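Long-range contacts in aminopeptidase C (Lactobacillus rhamnosus, PDB 4K7C), which probably trims residues from the N terminus of peptides as a papain-like cysteine aminopeptidase: residues A60-K65 and A75-R80; Q261-A266 and D299-L304. One frame throughout, in Å; residues are numbered along the deposited sequence.

In the fold
From the N terminus, the chain first passes through strand 54-55 and then the loop holding residues 60-65, which contact 1 ties to the second and third turns of the following helix 70-87, closing a nine-residue connection that includes the helix's first turn. Contact 2 follows in series, neither nested in contact 1 nor crossing it: strand 260-264 and the residues just after it meet helix 298-310 after a 32-residue excursion that includes strands 275-279 and 293-295. Contact 1 thus belongs to the central helix of the papain-like fold, contact 2 to its beta domain. Their centres lie 22 Å apart and their nearest atoms about 11 Å apart, so the two do not touch.

Contact 1 of 2, residues A60-K65 and A75-R80; sequences AVSNQK and ALNTMR. With GOL (glycerol), chain F.
The central helix of the papain-like fold, 70-87, is joined here to the loop that leads into it, mainly through the guanidinium of R80. This side chain leaves the helix with CG in the crowded position between backbone N and carbonyl carbon (chi1 81°) and then runs extended to NE. Its NH2 gives a hydrogen bond of 2.9 Å to A60 O (155° at the hydrogen), lying in the carbonyl plane and close to the plane of the guanidinium. One helical turn earlier, N77 steadies the group: R80 NE bonds to a lone pair of N77 OD1 at 2.7 Å, while R80 NH2 makes a weak second bond to N77 OD1 at 3.2 Å. S62 CB lies over one guanidinium face. A salt bridge from NH2 to E384 would help balance the buried charge. In the papain family the nucleophilic cysteine starts this helix, the place taken here by C70, which is therefore probably the nucleophile, and Q64 of the loop packs on C70. Two waters fill in between S62 and N77. Water 1 accepts from S62 N at 2.9 Å and from N77 ND2 at 3.0 Å; water 2 donates to N77 OD1 at 2.9 Å and also bonds to S62 OG, so N77 OD1 is gripped by two nitrogens and a water. At the edge of the guanidinium, R80 NH1 donates to O3 of a glycerol at 2.9 Å, a molecule probably taken up from the crystallisation liquor, and to F92 O.

Contact 2 of 2, residues Q261-A266 and D299-L304; sequences QSIINA and DTFKDL
F301 has the largest share of this contact, reaching from helix 298-310 to the end of strand 260-264, with I263 and L304 extending the apolar patch along the strand. CG of F301 is anti to the backbone N (chi1 -178°), which sends the ring out from the helix so that its CD1-CE1 side meets the strand. The carbonyl carbon I264 C lies at the ring edge, 3.5 Å from F301 CE1, so the ring is pressed edge-on against the backbone. The flanking side chains approach CD1 from opposite sides of the ring plane: I263 CG2 approaches F301 CD1 to 3.7 Å on one side, and N265 CB comes equally near, 3.7 Å from F301 CD1, on the other. Strand and helix segments cross obliquely, their N-to-C directions 138° apart, with their axes 9.5 Å apart at closest approach. The helix packs in this way on the beta domain of the papain-like fold, where strand 260-264 is bordered by 293-295, parallel to it, and by 408-414, antiparallel. V408 and V411 of the latter strand touch F301 as well, as does F404 of helix 401-407. An alanine in place of F301 would lose the ring's contacts with I263, I264 and N265 and would probably loosen the seating of the helix on the strand. The two branches of I263 divide the work: with CG2 given to the phenyl ring, CD1 reaches on to L304 CD1 at 3.7 Å, the two side chains crossing nearly at right angles. N265 offers only its CB to the ring, since its amide turns to other partners, ND2 to L296 O and OD1 to K351.

Contact 1 of 2, residues A60-K65 and A75-R80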
ATOM      1  N   ALA A  60      27.569  -0.506   6.835  1.00 20.48           N
ATOM      2  CA  ALA A  60      26.257  -0.929   6.434  1.00 21.10           C
ATOM      3  C   ALA A  60      26.279  -2.334   5.855  1.00 18.13           C
ATOM      4  O   ALA A  60      27.280  -2.798   5.248  1.00 18.92           O
ATOM      5  CB  ALA A  60      25.625   0.074   5.451  1.00 19.88           C
ATOM      6  N   VAL A  61      25.153  -3.045   6.072  1.00 18.31           N
ATOM      7  CA  VAL A  61      24.997  -4.408   5.540  1.00 16.51           C
ATOM      8  C   VAL A  61      24.662  -4.531   4.053  1.00 17.20           C
ATOM      9  O   VAL A  61      24.205  -3.573   3.375  1.00 17.16           O
ATOM     10  CB  VAL A  61      23.935  -5.207   6.368  1.00 15.89           C
ATOM     11  CG1 VAL A  61      24.263  -5.162   7.895  1.00 17.11           C
ATOM     12  CG2 VAL A  61      22.533  -4.651   6.161  1.00 18.80           C
ATOM     13  N   SER A  62      24.923  -5.730   3.538  1.00 17.95           N
ATOM     14  CA  SER A  62      24.570  -6.106   2.180  0.50 17.27           C
ATOM     15  C   SER A  62      23.248  -6.928   2.252  1.00 17.71           C
ATOM     16  O   SER A  62      22.713  -7.207   3.354  1.00 17.07           O
ATOM     17  CB  SER A  62      25.729  -6.932   1.546  0.50 17.67           C
ATOM     18  OG  SER A  62      26.114  -8.009   2.375  0.50 15.80           O
ATOM     19  N   ASN A  63      22.712  -7.312   1.109  1.00 16.63           N
ATOM     20  CA  ASN A  63      21.425  -7.989   1.023  1.00 17.47           C
ATOM     21  C   ASN A  63      21.425  -8.930  -0.158  1.00 18.08           C
ATOM     22  O   ASN A  63      21.472  -8.502  -1.334  1.00 18.99           O
ATOM     23  CB  ASN A  63      20.294  -6.958   0.822  1.00 19.38           C
ATOM     24  CG  ASN A  63      18.927  -7.590   0.935  1.00 17.43           C
ATOM     25  OD1 ASN A  63      18.783  -8.803   1.012  1.00 20.23           O
ATOM     26  ND2 ASN A  63      17.909  -6.754   0.928  1.00 21.30           N
ATOM     27  N   GLN A  64      21.396 -10.223   0.147  1.00 18.80           N
ATOM     28  CA  GLN A  64      21.380 -11.305  -0.830  1.00 18.36           C
ATOM     29  C   GLN A  64      20.058 -11.538  -1.530  1.00 17.96           C
ATOM     30  O   GLN A  64      19.990 -12.244  -2.542  1.00 16.98           O
ATOM     31  CB  GLN A  64      21.856 -12.580  -0.123  1.00 18.29           C
ATOM     32  CG  GLN A  64      20.799 -13.255   0.753  1.00 19.91           C
ATOM     33  CD  GLN A  64      21.398 -14.246   1.668  1.00 19.55           C
ATOM     34  OE1 GLN A  64      22.298 -13.937   2.457  1.00 22.76           O
ATOM     35  NE2 GLN A  64      21.000 -15.472   1.496  1.00 21.96           N
ATOM     36  N   LYS A  65      19.004 -10.923  -1.012  1.00 18.42           N
ATOM     37  CA  LYS A  65      17.678 -11.061  -1.592  1.00 17.27           C
ATOM     38  C   LYS A  65      17.228 -12.503  -1.670  1.00 18.10           C
ATOM     39  O   LYS A  65      17.562 -13.283  -0.763  1.00 16.95           O
ATOM     40  CB  LYS A  65      17.623 -10.257  -2.889  1.00 18.95           C
ATOM     41  CG  LYS A  65      17.896  -8.802  -2.552  1.00 20.14           C
ATOM     42  CD  LYS A  65      17.564  -7.871  -3.702  1.00 24.65           C
ATOM     43  CE  LYS A  65      17.769  -6.399  -3.322  1.00 28.74           C
ATOM     44  NZ  LYS A  65      17.638  -5.494  -4.506  1.00 29.47           N
ATOM     45  N   ALA A  75      31.574 -14.200   3.380  1.00 15.92           N
ATOM     46  CA  ALA A  75      33.030 -14.185   3.067  1.00 17.24           C
ATOM     47  C   ALA A  75      33.393 -12.829   2.509  1.00 15.90           C
ATOM     48  O   ALA A  75      34.399 -12.219   2.929  1.00 17.68           O
ATOM     49  CB  ALA A  75      33.405 -15.262   2.112  1.00 19.11           C
ATOM     50  N   LEU A  76      32.643 -12.361   1.489  1.00 15.62           N
ATOM     51  CA  LEU A  76      32.958 -11.083   0.897  1.00 16.20           C
ATOM     52  C   LEU A  76      32.834  -9.918   1.913  1.00 17.46           C
ATOM     53  O   LEU A  76      33.501  -8.899   1.805  1.00 16.28           O
ATOM     54  CB  LEU A  76      32.090 -10.825  -0.353  1.00 16.58           C
ATOM     55  CG  LEU A  76      32.365 -11.800  -1.532  1.00 20.85           C
ATOM     56  CD1 LEU A  76      31.325 -11.681  -2.666  1.00 18.30           C
ATOM     57  CD2 LEU A  76      33.754 -11.624  -2.100  1.00 22.39           C
ATOM     58  N   ASN A  77      31.988 -10.098   2.928  1.00 17.21           N
ATOM     59  CA  ASN A  77      31.895  -9.128   3.984  1.00 17.22           C
ATOM     60  C   ASN A  77      33.225  -9.004   4.726  1.00 18.61           C
ATOM     61  O   ASN A  77      33.713  -7.905   4.960  1.00 19.14           O
ATOM     62  CB  ASN A  77      30.783  -9.470   5.008  1.00 15.44           C
ATOM     63  CG  ASN A  77      29.385  -9.081   4.520  1.00 16.17           C
ATOM     64  OD1 ASN A  77      29.220  -8.216   3.654  1.00 16.80           O
ATOM     65  ND2 ASN A  77      28.336  -9.720   5.136  1.00 16.32           N
ATOM     66  N   THR A  78      33.818 -10.117   5.053  1.00 19.38           N
ATOM     67  CA  THR A  78      35.114 -10.138   5.787  1.00 17.81           C
ATOM     68  C   THR A  78      36.170  -9.380   4.958  1.00 19.43           C
ATOM     69  O   THR A  78      36.859  -8.524   5.493  1.00 18.46           O
ATOM     70  CB  THR A  78      35.643 -11.513   6.212  1.00 17.29           C
ATOM     71  OG1 THR A  78      35.931 -12.385   5.124  1.00 16.27           O
ATOM     72  CG2 THR A  78      34.588 -12.199   7.190  1.00 18.56           C
HETATM   73  N   MSE A  79      36.155  -9.605   3.664  1.00 18.56           N
HETATM   74  CA  MSE A  79      37.184  -8.979   2.746  1.00 20.14           C
HETATM   75  C   MSE A  79      36.915  -7.511   2.586  1.00 21.07           C
HETATM   76  O   MSE A  79      37.804  -6.692   2.715  1.00 19.46           O
HETATM   77  CB  MSE A  79      37.031  -9.726   1.418  1.00 20.33           C
HETATM   78  CG  MSE A  79      37.585 -11.099   1.503  1.00 18.56           C
HETATM   79 SE   MSE A  79      37.335 -12.053  -0.173  1.00 25.36          SE
HETATM   80  CE  MSE A  79      37.798 -13.719   0.639  1.00 28.37           C
ATOM     81  N   ARG A  80      35.648  -7.141   2.366  1.00 19.72           N
ATOM     82  CA  ARG A  80      35.309  -5.730   2.097  1.00 18.30           C
ATOM     83  C   ARG A  80      35.464  -4.871   3.329  1.00 20.01           C
ATOM     84  O   ARG A  80      35.704  -3.669   3.183  1.00 18.90           O
ATOM     85  CB  ARG A  80      33.890  -5.566   1.542  1.00 20.50           C
ATOM     86  CG  ARG A  80      32.782  -5.576   2.605  1.00 21.23           C
ATOM     87  CD  ARG A  80      31.476  -5.883   1.895  1.00 19.90           C
ATOM     88  NE  ARG A  80      30.325  -5.940   2.800  1.00 19.20           N
ATOM     89  CZ  ARG A  80      29.535  -4.920   3.092  1.00 19.62           C
ATOM     90  NH1 ARG A  80      29.677  -3.751   2.471  1.00 19.11           N
ATOM     91  NH2 ARG A  80      28.521  -5.118   3.937  1.00 18.40           N
TER
HETATM   92  C1  GOL F 505      24.450  -1.565   0.728  1.00 43.09           C
HETATM   93  O1  GOL F 505      23.629  -0.484   0.291  1.00 50.42           O
HETATM   94  C2  GOL F 505      25.830  -1.041   1.148  1.00 39.21           C
HETATM   95  O2  GOL F 505      26.634  -0.676   0.000  1.00 40.06           O
HETATM   96  C3  GOL F 505      26.619  -2.127   1.889  1.00 31.75           C
HETATM   97  O3  GOL F 505      27.791  -1.485   2.374  1.00 31.79           O
HETATM   98  O   HOH W   1      26.043  -7.841   5.160  1.00 19.02           O
HETATM   99  O   HOH W   2      28.766  -8.879   0.903  1.00 22.44           O

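Contact 2 of 2, residues Q261-A266 and D299-L304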
ATOM      1  N   GLN A 261      41.710 -21.325   8.435  1.00 20.14           N
ATOM      2  CA  GLN A 261      41.259 -22.664   8.719  1.00 19.83           C
ATOM      3  C   GLN A 261      39.754 -22.651   9.136  1.00 18.40           C
ATOM      4  O   GLN A 261      39.365 -21.946  10.046  1.00 20.29           O
ATOM      5  CB  GLN A 261      42.115 -23.259   9.801  1.00 19.52           C
ATOM      6  CG  GLN A 261      41.777 -24.675  10.212  1.00 20.16           C
ATOM      7  CD  GLN A 261      41.917 -25.631   9.084  1.00 21.80           C
ATOM      8  OE1 GLN A 261      43.001 -25.743   8.465  1.00 22.89           O
ATOM      9  NE2 GLN A 261      40.896 -26.366   8.821  1.00 19.73           N
ATOM     10  N   SER A 262      39.020 -23.528   8.495  1.00 19.12           N
ATOM     11  CA  SER A 262      37.656 -23.846   8.872  1.00 19.07           C
ATOM     12  C   SER A 262      37.715 -24.696  10.117  1.00 19.73           C
ATOM     13  O   SER A 262      38.343 -25.746  10.116  1.00 20.57           O
ATOM     14  CB  SER A 262      36.920 -24.531   7.763  1.00 23.26           C
ATOM     15  OG  SER A 262      35.615 -24.922   8.234  1.00 23.07           O
ATOM     16  N   ILE A 263      37.069 -24.216  11.155  1.00 18.65           N
ATOM     17  CA  ILE A 263      36.954 -24.910  12.450  1.00 20.76           C
ATOM     18  C   ILE A 263      35.507 -25.262  12.668  1.00 21.65           C
ATOM     19  O   ILE A 263      34.632 -24.391  12.437  1.00 19.10           O
ATOM     20  CB  ILE A 263      37.534 -24.003  13.517  1.00 24.29           C
ATOM     21  CG1 ILE A 263      39.071 -23.871  13.207  1.00 29.37           C
ATOM     22  CG2 ILE A 263      37.368 -24.609  14.884  1.00 20.95           C
ATOM     23  CD1 ILE A 263      39.747 -22.882  14.040  1.00 34.31           C
ATOM     24  N   ILE A 264      35.256 -26.514  13.075  1.00 18.17           N
ATOM     25  CA  ILE A 264      33.864 -26.936  13.390  1.00 19.68           C
ATOM     26  C   ILE A 264      33.775 -27.352  14.825  1.00 19.99           C
ATOM     27  O   ILE A 264      34.807 -27.588  15.469  1.00 17.40           O
ATOM     28  CB  ILE A 264      33.334 -28.029  12.448  1.00 20.34           C
ATOM     29  CG1 ILE A 264      34.119 -29.350  12.528  1.00 20.65           C
ATOM     30  CG2 ILE A 264      33.272 -27.487  11.057  1.00 22.47           C
ATOM     31  CD1 ILE A 264      33.582 -30.523  11.726  1.00 21.46           C
ATOM     32  N   ASN A 265      32.528 -27.428  15.342  1.00 18.52           N
ATOM     33  CA  ASN A 265      32.253 -28.007  16.641  1.00 20.19           C
ATOM     34  C   ASN A 265      31.082 -28.938  16.423  1.00 19.61           C
ATOM     35  O   ASN A 265      29.916 -28.490  16.412  1.00 22.33           O
ATOM     36  CB  ASN A 265      31.898 -26.959  17.669  1.00 22.54           C
ATOM     37  CG  ASN A 265      31.513 -27.558  18.965  1.00 21.17           C
ATOM     38  OD1 ASN A 265      30.404 -27.378  19.462  1.00 21.68           O
ATOM     39  ND2 ASN A 265      32.471 -28.299  19.571  1.00 20.21           N
ATOM     40  N   ALA A 266      31.385 -30.206  16.188  1.00 18.55           N
ATOM     41  CA  ALA A 266      30.412 -31.208  15.944  1.00 20.63           C
ATOM     42  C   ALA A 266      30.683 -32.348  16.986  1.00 20.39           C
ATOM     43  O   ALA A 266      31.579 -33.194  16.784  1.00 23.79           O
ATOM     44  CB  ALA A 266      30.531 -31.650  14.550  1.00 18.71           C
ATOM     45  N   ASP A 299      34.663 -24.693  23.935  1.00 22.28           N
ATOM     46  CA  ASP A 299      35.434 -23.624  24.616  1.00 23.73           C
ATOM     47  C   ASP A 299      36.621 -23.065  23.788  1.00 22.35           C
ATOM     48  O   ASP A 299      36.864 -21.848  23.733  1.00 22.69           O
ATOM     49  CB  ASP A 299      35.956 -24.150  25.987  1.00 24.89           C
ATOM     50  CG  ASP A 299      34.809 -24.335  27.005  1.00 33.93           C
ATOM     51  OD1 ASP A 299      33.787 -23.639  26.918  1.00 28.55           O
ATOM     52  OD2 ASP A 299      34.949 -25.181  27.871  1.00 36.99           O
ATOM     53  N   THR A 300      37.371 -23.991  23.194  1.00 22.37           N
ATOM     54  CA  THR A 300      38.564 -23.677  22.353  1.00 22.85           C
ATOM     55  C   THR A 300      38.097 -22.920  21.084  1.00 21.66           C
ATOM     56  O   THR A 300      38.627 -21.868  20.725  1.00 22.75           O
ATOM     57  CB  THR A 300      39.275 -24.968  21.912  1.00 21.75           C
ATOM     58  OG1 THR A 300      39.643 -25.816  23.051  1.00 25.30           O
ATOM     59  CG2 THR A 300      40.505 -24.668  21.084  1.00 20.44           C
ATOM     60  N   PHE A 301      36.998 -23.407  20.523  1.00 20.31           N
ATOM     61  CA  PHE A 301      36.370 -22.797  19.321  1.00 22.32           C
ATOM     62  C   PHE A 301      36.052 -21.353  19.652  1.00 23.99           C
ATOM     63  O   PHE A 301      36.415 -20.415  18.892  1.00 22.69           O
ATOM     64  CB  PHE A 301      35.089 -23.678  19.056  1.00 24.86           C
ATOM     65  CG  PHE A 301      34.265 -23.329  17.883  1.00 21.06           C
ATOM     66  CD1 PHE A 301      34.210 -24.201  16.788  1.00 19.93           C
ATOM     67  CD2 PHE A 301      33.354 -22.283  17.951  1.00 23.36           C
ATOM     68  CE1 PHE A 301      33.366 -23.983  15.729  1.00 21.18           C
ATOM     69  CE2 PHE A 301      32.534 -22.021  16.871  1.00 21.25           C
ATOM     70  CZ  PHE A 301      32.481 -22.873  15.769  1.00 21.67           C
ATOM     71  N   LYS A 302      35.302 -21.151  20.746  1.00 22.63           N
ATOM     72  CA  LYS A 302      34.908 -19.789  21.118  1.00 22.86           C
ATOM     73  C   LYS A 302      36.100 -18.889  21.481  1.00 22.72           C
ATOM     74  O   LYS A 302      36.137 -17.685  21.166  1.00 19.49           O
ATOM     75  CB  LYS A 302      33.913 -19.827  22.289  1.00 22.22           C
ATOM     76  CG  LYS A 302      32.518 -20.158  21.877  1.00 23.63           C
ATOM     77  CD  LYS A 302      31.642 -20.725  23.010  1.00 25.48           C
ATOM     78  CE  LYS A 302      31.358 -19.700  24.054  1.00 21.74           C
ATOM     79  NZ  LYS A 302      30.642 -20.196  25.243  1.00 21.48           N
ATOM     80  N   ASP A 303      37.068 -19.439  22.228  1.00 21.11           N
ATOM     81  CA  ASP A 303      38.277 -18.632  22.569  1.00 21.67           C
ATOM     82  C   ASP A 303      39.050 -18.141  21.372  1.00 19.70           C
ATOM     83  O   ASP A 303      39.488 -17.027  21.371  1.00 19.93           O
ATOM     84  CB  ASP A 303      39.216 -19.432  23.444  1.00 23.76           C
ATOM     85  CG  ASP A 303      38.687 -19.574  24.882  1.00 31.57           C
ATOM     86  OD1 ASP A 303      37.796 -18.795  25.309  1.00 34.80           O
ATOM     87  OD2 ASP A 303      39.238 -20.452  25.583  1.00 35.77           O
ATOM     88  N   LEU A 304      39.129 -18.962  20.306  1.00 19.57           N
ATOM     89  CA  LEU A 304      39.699 -18.510  19.025  1.00 21.10           C
ATOM     90  C   LEU A 304      38.952 -17.406  18.364  1.00 22.24           C
ATOM     91  O   LEU A 304      39.535 -16.436  17.906  1.00 22.88           O
ATOM     92  CB  LEU A 304      39.799 -19.672  18.028  1.00 20.86           C
ATOM     93  CG  LEU A 304      40.709 -20.844  18.453  1.00 22.16           C
ATOM     94  CD1 LEU A 304      40.532 -22.011  17.600  1.00 23.05           C
ATOM     95  CD2 LEU A 304      42.185 -20.457  18.469  1.00 25.52           C
TER